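Local coordinates for stage II sporulation protein E (SpoIIE) (Moorella thermoacetica, PDB 3ZT9) that probably acts as a manganese-dependent PP2C-type phosphatase that removes phosphate from partner proteins in stressosome signalling, at residues I8-E14 with R183-V189; L65-F69 with A84-R88. All coordinates share one frame. Where two conformers were deposited one is given. Residue numbers count along the deposited sequence, not the author numbering.

Contact 1 (I8-E14 with R183-V189); sequences IYTRARE and RDDDVAV. With MN (manganese (II) ion), chain C.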
ATOM      1  N   ILE A   8      10.316  -2.440  -2.310  1.00 14.43           N
ATOM      2  CA  ILE A   8       9.218  -2.121  -3.227  1.00 12.17           C
ATOM      3  C   ILE A   8       9.403  -2.898  -4.525  1.00 11.91           C
ATOM      4  O   ILE A   8      10.501  -2.935  -5.070  1.00 16.00           O
ATOM      5  CB  ILE A   8       9.223  -0.630  -3.584  1.00 23.20           C
ATOM      6  CG1 ILE A   8       8.906   0.208  -2.343  1.00 25.36           C
ATOM      7  CG2 ILE A   8       8.219  -0.342  -4.694  1.00 23.24           C
ATOM      8  CD1 ILE A   8       8.914   1.730  -2.623  1.00 39.90           C
ATOM      9  N   TYR A   9       8.307  -3.423  -5.084  1.00 15.40           N
ATOM     10  CA  TYR A   9       8.345  -4.020  -6.419  1.00 18.35           C
ATOM     11  C   TYR A   9       7.093  -3.644  -7.169  1.00 15.81           C
ATOM     12  O   TYR A   9       5.996  -3.682  -6.603  1.00 15.24           O
ATOM     13  CB  TYR A   9       8.382  -5.536  -6.323  1.00 14.07           C
ATOM     14  CG  TYR A   9       8.263  -6.266  -7.652  1.00 15.01           C
ATOM     15  CD1 TYR A   9       9.402  -6.512  -8.427  1.00 14.01           C
ATOM     16  CD2 TYR A   9       7.031  -6.765  -8.103  1.00 17.89           C
ATOM     17  CE1 TYR A   9       9.311  -7.202  -9.641  1.00 18.33           C
ATOM     18  CE2 TYR A   9       6.947  -7.472  -9.329  1.00 20.69           C
ATOM     19  CZ  TYR A   9       8.092  -7.693 -10.069  1.00 27.61           C
ATOM     20  OH  TYR A   9       8.004  -8.395 -11.267  1.00 22.45           O
ATOM     21  N   THR A  10       7.234  -3.278  -8.432  1.00 14.46           N
ATOM     22  CA  THR A  10       6.029  -3.097  -9.279  1.00 13.06           C
ATOM     23  C   THR A  10       6.324  -3.726 -10.651  1.00 13.67           C
ATOM     24  O   THR A  10       7.506  -3.862 -11.054  1.00 15.42           O
ATOM     25  CB  THR A  10       5.653  -1.583  -9.525  1.00 17.44           C
ATOM     26  OG1 THR A  10       6.682  -0.919 -10.263  1.00 19.00           O
ATOM     27  CG2 THR A  10       5.406  -0.834  -8.202  1.00 17.51           C
ATOM     28  N   ARG A  11       5.261  -4.121 -11.339  1.00 16.74           N
ATOM     29  CA  ARG A  11       5.392  -4.708 -12.667  1.00 21.97           C
ATOM     30  C   ARG A  11       4.117  -4.387 -13.436  1.00 17.06           C
ATOM     31  O   ARG A  11       3.009  -4.654 -12.965  1.00 16.21           O
ATOM     32  CB  ARG A  11       5.570  -6.239 -12.601  1.00 18.95           C
ATOM     33  CG  ARG A  11       5.892  -6.840 -13.968  1.00 22.03           C
ATOM     34  CD  ARG A  11       6.016  -8.362 -13.926  1.00 25.17           C
ATOM     35  NE  ARG A  11       4.757  -8.985 -13.516  1.00 29.34           N
ATOM     36  CZ  ARG A  11       4.649 -10.204 -12.989  1.00 37.88           C
ATOM     37  NH1 ARG A  11       5.727 -10.956 -12.812  1.00 36.14           N
ATOM     38  NH2 ARG A  11       3.460 -10.675 -12.647  1.00 28.52           N
ATOM     39  N   ALA A  12       4.277  -3.837 -14.631  1.00 17.03           N
ATOM     40  CA  ALA A  12       3.101  -3.570 -15.464  1.00 17.10           C
ATOM     41  C   ALA A  12       2.446  -4.861 -15.936  1.00 14.05           C
ATOM     42  O   ALA A  12       3.119  -5.848 -16.216  1.00 21.18           O
ATOM     43  CB  ALA A  12       3.496  -2.746 -16.675  1.00 20.24           C
ATOM     44  N   ARG A  13       1.117  -4.809 -16.094  1.00 14.68           N
ATOM     45  CA  ARG A  13       0.381  -5.792 -16.856  1.00 18.01           C
ATOM     46  C   ARG A  13       1.112  -6.112 -18.159  1.00 27.31           C
ATOM     47  O   ARG A  13       1.577  -5.214 -18.867  1.00 21.78           O
ATOM     48  CB  ARG A  13      -1.041  -5.257 -17.178  1.00 16.83           C
ATOM     49  CG  ARG A  13      -1.858  -6.210 -18.102  1.00 27.24           C
ATOM     50  CD  ARG A  13      -3.111  -5.544 -18.622  1.00 32.79           C
ATOM     51  NE  ARG A  13      -3.721  -6.325 -19.690  1.00 49.03           N
ATOM     52  CZ  ARG A  13      -4.888  -6.947 -19.590  1.00 61.58           C
ATOM     53  NH1 ARG A  13      -5.596  -6.873 -18.471  1.00 62.25           N
ATOM     54  NH2 ARG A  13      -5.355  -7.633 -20.619  1.00 63.76           N
ATOM     55  N   GLU A  14       1.180  -7.394 -18.490  1.00 20.17           N
ATOM     56  CA  GLU A  14       1.861  -7.863 -19.702  1.00 28.08           C
ATOM     57  C   GLU A  14       1.399  -7.094 -20.936  1.00 23.56           C
ATOM     58  O   GLU A  14       0.209  -6.903 -21.145  1.00 26.08           O
ATOM     59  CB  GLU A  14       1.526  -9.336 -19.865  1.00 25.41           C
ATOM     60  CG  GLU A  14       2.254 -10.131 -20.895  1.00 36.95           C
ATOM     61  CD  GLU A  14       1.734 -11.552 -20.851  1.00 54.26           C
ATOM     62  OE1 GLU A  14       0.597 -11.756 -20.360  1.00 56.67           O
ATOM     63  OE2 GLU A  14       2.457 -12.458 -21.273  1.00 58.75           O
ATOM     64  N   ARG A 183       0.011 -12.020 -14.380  1.00 18.82           N
ATOM     65  CA  ARG A 183       0.614 -11.290 -15.484  1.00 26.91           C
ATOM     66  C   ARG A 183      -0.462 -10.483 -16.245  1.00 22.98           C
ATOM     67  O   ARG A 183      -0.142  -9.534 -16.980  1.00 23.83           O
ATOM     68  CB  ARG A 183       1.472 -12.237 -16.346  1.00 40.33           C
ATOM     69  CG  ARG A 183       2.301 -11.553 -17.427  1.00 61.52           C
ATOM     70  CD  ARG A 183       3.640 -10.963 -16.949  1.00 79.21           C
ATOM     71  NE  ARG A 183       4.533 -11.949 -16.345  1.00 89.82           N
ATOM     72  CZ  ARG A 183       4.955 -13.060 -16.947  1.00 89.08           C
ATOM     73  NH1 ARG A 183       4.580 -13.353 -18.186  1.00 78.07           N
ATOM     74  NH2 ARG A 183       5.768 -13.887 -16.302  1.00 93.30           N
ATOM     75  N   ASP A 184      -1.745 -10.760 -15.975  1.00 22.42           N
ATOM     76  CA  ASP A 184      -2.814 -10.013 -16.628  1.00 21.15           C
ATOM     77  C   ASP A 184      -3.262  -8.751 -15.863  1.00 22.72           C
ATOM     78  O   ASP A 184      -4.236  -8.094 -16.230  1.00 25.51           O
ATOM     79  CB  ASP A 184      -4.012 -10.941 -16.962  1.00 30.59           C
ATOM     80  CG  ASP A 184      -4.767 -11.415 -15.727  1.00 34.06           C
ATOM     81  OD1 ASP A 184      -4.306 -11.197 -14.605  1.00 27.55           O
ATOM     82  OD2 ASP A 184      -5.841 -12.030 -15.872  1.00 35.38           O
ATOM     83  N   ASP A 185      -2.513  -8.359 -14.845  1.00 19.14           N
ATOM     84  CA  ASP A 185      -2.818  -7.113 -14.169  1.00 15.94           C
ATOM     85  C   ASP A 185      -1.501  -6.535 -13.732  1.00 16.93           C
ATOM     86  O   ASP A 185      -0.492  -7.257 -13.678  1.00 16.61           O
ATOM     87  CB  ASP A 185      -3.746  -7.330 -12.946  1.00 17.84           C
ATOM     88  CG  ASP A 185      -4.374  -6.016 -12.454  1.00 17.78           C
ATOM     89  OD1 ASP A 185      -4.338  -5.020 -13.223  1.00 19.34           O
ATOM     90  OD2 ASP A 185      -4.897  -5.950 -11.321  1.00 17.97           O
ATOM     91  N   ASP A 186      -1.506  -5.247 -13.435  1.00 15.64           N
ATOM     92  CA  ASP A 186      -0.365  -4.605 -12.775  1.00 14.45           C
ATOM     93  C   ASP A 186      -0.147  -5.196 -11.399  1.00 17.34           C
ATOM     94  O   ASP A 186      -1.101  -5.622 -10.760  1.00 15.90           O
ATOM     95  CB  ASP A 186      -0.653  -3.127 -12.628  1.00 17.48           C
ATOM     96  CG  ASP A 186      -0.896  -2.458 -13.973  1.00 15.05           C
ATOM     97  OD1 ASP A 186       0.011  -2.475 -14.791  1.00 16.59           O
ATOM     98  OD2 ASP A 186      -1.975  -1.928 -14.190  1.00 20.04           O
ATOM     99  N   VAL A 187       1.096  -5.191 -10.930  1.00 14.05           N
ATOM    100  CA  VAL A 187       1.422  -5.755  -9.610  1.00 14.26           C
ATOM    101  C   VAL A 187       2.198  -4.709  -8.829  1.00 16.55           C
ATOM    102  O   VAL A 187       3.069  -4.027  -9.381  1.00 15.06           O
ATOM    103  CB  VAL A 187       2.232  -7.056  -9.749  1.00 18.47           C
ATOM    104  CG1 VAL A 187       2.833  -7.493  -8.404  1.00 17.26           C
ATOM    105  CG2 VAL A 187       1.347  -8.184 -10.375  1.00 20.90           C
ATOM    106  N   ALA A 188       1.907  -4.571  -7.534  1.00 12.56           N
ATOM    107  CA  ALA A 188       2.684  -3.691  -6.690  1.00 15.01           C
ATOM    108  C   ALA A 188       2.762  -4.325  -5.305  1.00 13.86           C
ATOM    109  O   ALA A 188       1.758  -4.802  -4.787  1.00 12.09           O
ATOM    110  CB  ALA A 188       2.012  -2.309  -6.579  1.00 16.91           C
ATOM    111  N   VAL A 189       3.939  -4.302  -4.696  1.00 11.42           N
ATOM    112  CA  VAL A 189       4.117  -4.912  -3.385  1.00 12.14           C
ATOM    113  C   VAL A 189       5.099  -4.102  -2.588  1.00 15.04           C
ATOM    114  O   VAL A 189       6.144  -3.737  -3.128  1.00 14.52           O
ATOM    115  CB  VAL A 189       4.775  -6.316  -3.487  1.00 20.71           C
ATOM    116  CG1 VAL A 189       4.706  -7.016  -2.091  1.00 16.12           C
ATOM    117  CG2 VAL A 189       4.113  -7.157  -4.553  1.00 28.26           C
TER
HETATM  118 MN    MN C1195      -5.401  -4.206 -10.093  1.00 18.04          MN
HETATM  119  O   HOH W   1       2.191  -8.225 -14.298  1.00 26.02           O
HETATM  120  O   HOH W   2      -5.689  -3.151 -12.039  1.00 19.24           O
HETATM  121  O   HOH W   3      -3.220  -3.952 -10.092  1.00 15.15           O
HETATM  122  O   HOH W   4      -7.606  -4.136 -10.472  1.00 17.41           O

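Contact 2 (L65-F69 with A84-R88); sequences LVNIF and AALCR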
ATOM      1  N   LEU A  65      -5.131  10.567   8.438  1.00 23.26           N
ATOM      2  CA  LEU A  65      -5.593   9.747   7.325  1.00 23.01           C
ATOM      3  C   LEU A  65      -6.937  10.237   6.742  1.00 23.87           C
ATOM      4  O   LEU A  65      -7.181  10.104   5.543  1.00 21.29           O
ATOM      5  CB  LEU A  65      -5.687   8.269   7.772  1.00 19.67           C
ATOM      6  CG  LEU A  65      -4.375   7.497   7.656  1.00 25.42           C
ATOM      7  CD1 LEU A  65      -3.334   8.148   8.587  1.00 24.01           C
ATOM      8  CD2 LEU A  65      -4.593   5.992   8.009  1.00 21.73           C
ATOM      9  N   VAL A  66      -7.819  10.787   7.572  1.00 21.92           N
ATOM     10  CA  VAL A  66      -9.092  11.248   7.036  1.00 22.72           C
ATOM     11  C   VAL A  66      -8.858  12.327   6.001  1.00 23.89           C
ATOM     12  O   VAL A  66      -9.368  12.261   4.874  1.00 24.38           O
ATOM     13  CB  VAL A  66     -10.023  11.765   8.158  1.00 33.16           C
ATOM     14  CG1 VAL A  66     -11.184  12.578   7.564  1.00 40.45           C
ATOM     15  CG2 VAL A  66     -10.519  10.571   9.014  1.00 26.39           C
ATOM     16  N   ASN A  67      -8.081  13.328   6.390  1.00 23.84           N
ATOM     17  CA  ASN A  67      -7.724  14.392   5.458  1.00 27.26           C
ATOM     18  C   ASN A  67      -6.981  13.846   4.240  1.00 23.06           C
ATOM     19  O   ASN A  67      -7.268  14.232   3.102  1.00 21.17           O
ATOM     20  CB  ASN A  67      -6.868  15.447   6.137  1.00 27.32           C
ATOM     21  CG  ASN A  67      -6.750  16.705   5.304  1.00 39.30           C
ATOM     22  OD1 ASN A  67      -7.736  17.412   5.082  1.00 40.58           O
ATOM     23  ND2 ASN A  67      -5.548  16.987   4.826  1.00 41.92           N
ATOM     24  N   ILE A  68      -6.036  12.943   4.469  1.00 24.52           N
ATOM     25  CA  ILE A  68      -5.230  12.410   3.369  1.00 23.95           C
ATOM     26  C   ILE A  68      -6.105  11.764   2.293  1.00 23.21           C
ATOM     27  O   ILE A  68      -5.960  12.053   1.106  1.00 22.30           O
ATOM     28  CB  ILE A  68      -4.191  11.409   3.854  1.00 19.72           C
ATOM     29  CG1 ILE A  68      -3.053  12.123   4.592  1.00 25.72           C
ATOM     30  CG2 ILE A  68      -3.611  10.607   2.662  1.00 19.07           C
ATOM     31  CD1 ILE A  68      -2.254  11.182   5.511  1.00 23.73           C
ATOM     32  N   PHE A  69      -7.055  10.937   2.708  1.00 20.18           N
ATOM     33  CA  PHE A  69      -7.884  10.212   1.751  1.00 21.37           C
ATOM     34  C   PHE A  69      -8.906  11.122   1.110  1.00 20.01           C
ATOM     35  O   PHE A  69      -9.208  10.966  -0.060  1.00 22.58           O
ATOM     36  CB  PHE A  69      -8.552   8.997   2.445  1.00 20.24           C
ATOM     37  CG  PHE A  69      -7.684   7.775   2.452  1.00 18.48           C
ATOM     38  CD1 PHE A  69      -7.716   6.890   1.389  1.00 23.07           C
ATOM     39  CD2 PHE A  69      -6.805   7.556   3.475  1.00 21.44           C
ATOM     40  CE1 PHE A  69      -6.881   5.766   1.358  1.00 26.15           C
ATOM     41  CE2 PHE A  69      -5.979   6.430   3.480  1.00 19.74           C
ATOM     42  CZ  PHE A  69      -6.021   5.529   2.417  1.00 19.97           C
ATOM     43  N   ALA A  84      -6.637   2.709  -2.906  1.00 14.79           N
ATOM     44  CA  ALA A  84      -5.328   2.963  -2.257  1.00 12.17           C
ATOM     45  C   ALA A  84      -5.348   2.566  -0.791  1.00 13.51           C
ATOM     46  O   ALA A  84      -6.389   2.575  -0.143  1.00 15.30           O
ATOM     47  CB  ALA A  84      -4.991   4.463  -2.356  1.00 13.09           C
ATOM     48  N   ALA A  85      -4.181   2.211  -0.287  1.00 13.83           N
ATOM     49  CA  ALA A  85      -4.004   1.882   1.125  1.00 14.99           C
ATOM     50  C   ALA A  85      -2.872   2.752   1.623  1.00 14.58           C
ATOM     51  O   ALA A  85      -1.930   3.000   0.881  1.00 12.99           O
ATOM     52  CB  ALA A  85      -3.609   0.428   1.251  1.00 16.86           C
ATOM     53  N   LEU A  86      -2.930   3.155   2.891  1.00 11.80           N
ATOM     54  CA  LEU A  86      -1.822   3.832   3.517  1.00 14.70           C
ATOM     55  C   LEU A  86      -1.685   3.293   4.937  1.00 16.59           C
ATOM     56  O   LEU A  86      -2.691   3.118   5.660  1.00 15.51           O
ATOM     57  CB  LEU A  86      -2.128   5.325   3.572  1.00 13.17           C
ATOM     58  CG  LEU A  86      -1.155   6.172   4.385  1.00 20.52           C
ATOM     59  CD1 LEU A  86       0.175   6.129   3.734  1.00 25.87           C
ATOM     60  CD2 LEU A  86      -1.688   7.621   4.430  1.00 28.97           C
ATOM     61  N   CYS A  87      -0.450   3.017   5.311  1.00 12.94           N
ATOM     62  CA  CYS A  87      -0.098   2.637   6.688  0.76 13.80           C
ATOM     63  C   CYS A  87       0.814   3.711   7.218  1.00 13.27           C
ATOM     64  O   CYS A  87       1.769   4.108   6.552  1.00 16.27           O
ATOM     65  CB  CYS A  87       0.708   1.332   6.743  0.76 16.17           C
ATOM     66  SG  CYS A  87      -0.176  -0.169   6.357  0.76 17.40           S
ATOM     67  N   ARG A  88       0.557   4.160   8.430  1.00 12.91           N
ATOM     68  CA  ARG A  88       1.403   5.188   9.034  1.00 13.93           C
ATOM     69  C   ARG A  88       2.001   4.516  10.258  1.00 17.36           C
ATOM     70  O   ARG A  88       1.271   4.112  11.144  1.00 16.56           O
ATOM     71  CB  ARG A  88       0.579   6.416   9.446  1.00 16.21           C
ATOM     72  CG  ARG A  88       1.377   7.506  10.222  1.00 18.63           C
ATOM     73  CD  ARG A  88       0.410   8.686  10.609  1.00 21.60           C
ATOM     74  NE  ARG A  88       1.092   9.867  11.148  1.00 29.29           N
ATOM     75  CZ  ARG A  88       1.532   9.969  12.394  1.00 34.36           C
ATOM     76  NH1 ARG A  88       1.386   8.954  13.241  1.00 26.46           N
ATOM     77  NH2 ARG A  88       2.129  11.080  12.797  1.00 43.65           N
TER

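Contact 1 (I8-E14 with R183-V189)
Two antiparallel strands of a PP2C-type beta sandwich run side by side here, and the loop that feeds one of them delivers an aspartate to the manganese centre. Strand 8-11 and strand 187-189 are almost exactly antiparallel (177°), their axes 4.6 Å apart. Tyr9 and Val189 form a hydrogen-bonded pair (Tyr9 N to Val189 O and Val189 N to Tyr9 O, both 2.9 Å), as do Arg11 and Val187 (Arg11 N to Val187 O 2.9 Å, Val187 N to Arg11 O 2.8 Å). Thr10 and Ala188 between them are a non-hydrogen-bonded pair, small enough for Thr10 CG2 to lie 4.0 Å from Ala188 CB.

Beyond the ladder, side-chain and loop bonds hold the two segments together. Asp186 OD1 accepts from Arg13 N (2.9 Å) and also from Gly20 N, while Glu14 N donates to Arg183 O (2.9 Å). Water 1 links Arg11 NE (2.8 Å) to Asp185 O (2.9 Å). The loop 183-186 is thereby tied to the end of strand 8-11 and to the turn after it, while the CA-to-CB bond of Asp185 points away, and Asp185 OD2 binds manganese at 2.2 Å. A negatively charged carboxylate oxygen suits this divalent cation; Asp38, Asp150 and waters 2, 3 and 4 complete the site.

On the face carrying Tyr9, Arg11, Val187 and Val189, the Tyr9 ring meets Val187 CG1 with its edge (CE2 to CG1 4.2 Å) and also packs on Val173 and Arg174 of helix 169-180. On the other face, Ala188 touches Asp21 of strand 21-28 in the second sheet. Strand 6-11 is one of the two outermost strands of its sheet within this chain, next to strand 187-192.

Contact 2 (L65-F69 with A84-R88)
Helix 65-76 lies on strand 82-90 with side chains alone filling the gap: the axes of the short segments 65-69 and 84-88 stay 10.6 Å apart and cross at 151°. Leu86 is the central bump. It rises from the strand between Leu65, Ile68 and Phe69, its CD2 4.2 Å from Leu65 CG and 3.8 Å from Ile68 CD1, while its CB lies 4.0 Å from Phe69 CE2. Beside it the small Ala84 makes a hollow for the Phe69 ring, whose edge reaches the strand backbone (Phe69 CE1 to Ala84 O 3.6 Å, Phe69 CZ to Leu86 N 3.9 Å). Farther along, Leu65 CD1 rests on the aliphatic part of Arg88, 4.3 Å from CD, and the guanidinium of Arg88 is hydrogen-bonded to Asn62 through NH2. Met57 of helix 43-60 touches Ile68, Phe69 and Ala84. With branched aliphatic groups and an aromatic ring facing Ala84, Leu86 and the aliphatic stem of Arg88, the contact depends on shape and the burial of apolar surface, as expected where a helix covers a sheet.

How the contacts relate
Contacts 1 and 2 belong to the two different sheets of the sandwich, contact 1 in the sheet holding strands 6-11 and 187-192, contact 2 on the helix-covered outer side of the sheet holding strand 82-90. Their centres are 22 Å apart, on opposite sides of the chain's centre, and their nearest atoms are about 10 Å apart without touching. Along the chain, contact 2 is nested inside the loop that contact 1 closes by joining the two ends. Contact 1 reaches the manganese centre directly through Asp185, whereas in contact 2 the side chain of Ala84 stays about 11 Å from a bound manganese. Asp38, which shares the metal with Asp185, lies near the end of strand 31-39, a sheet neighbour of strand 82-90.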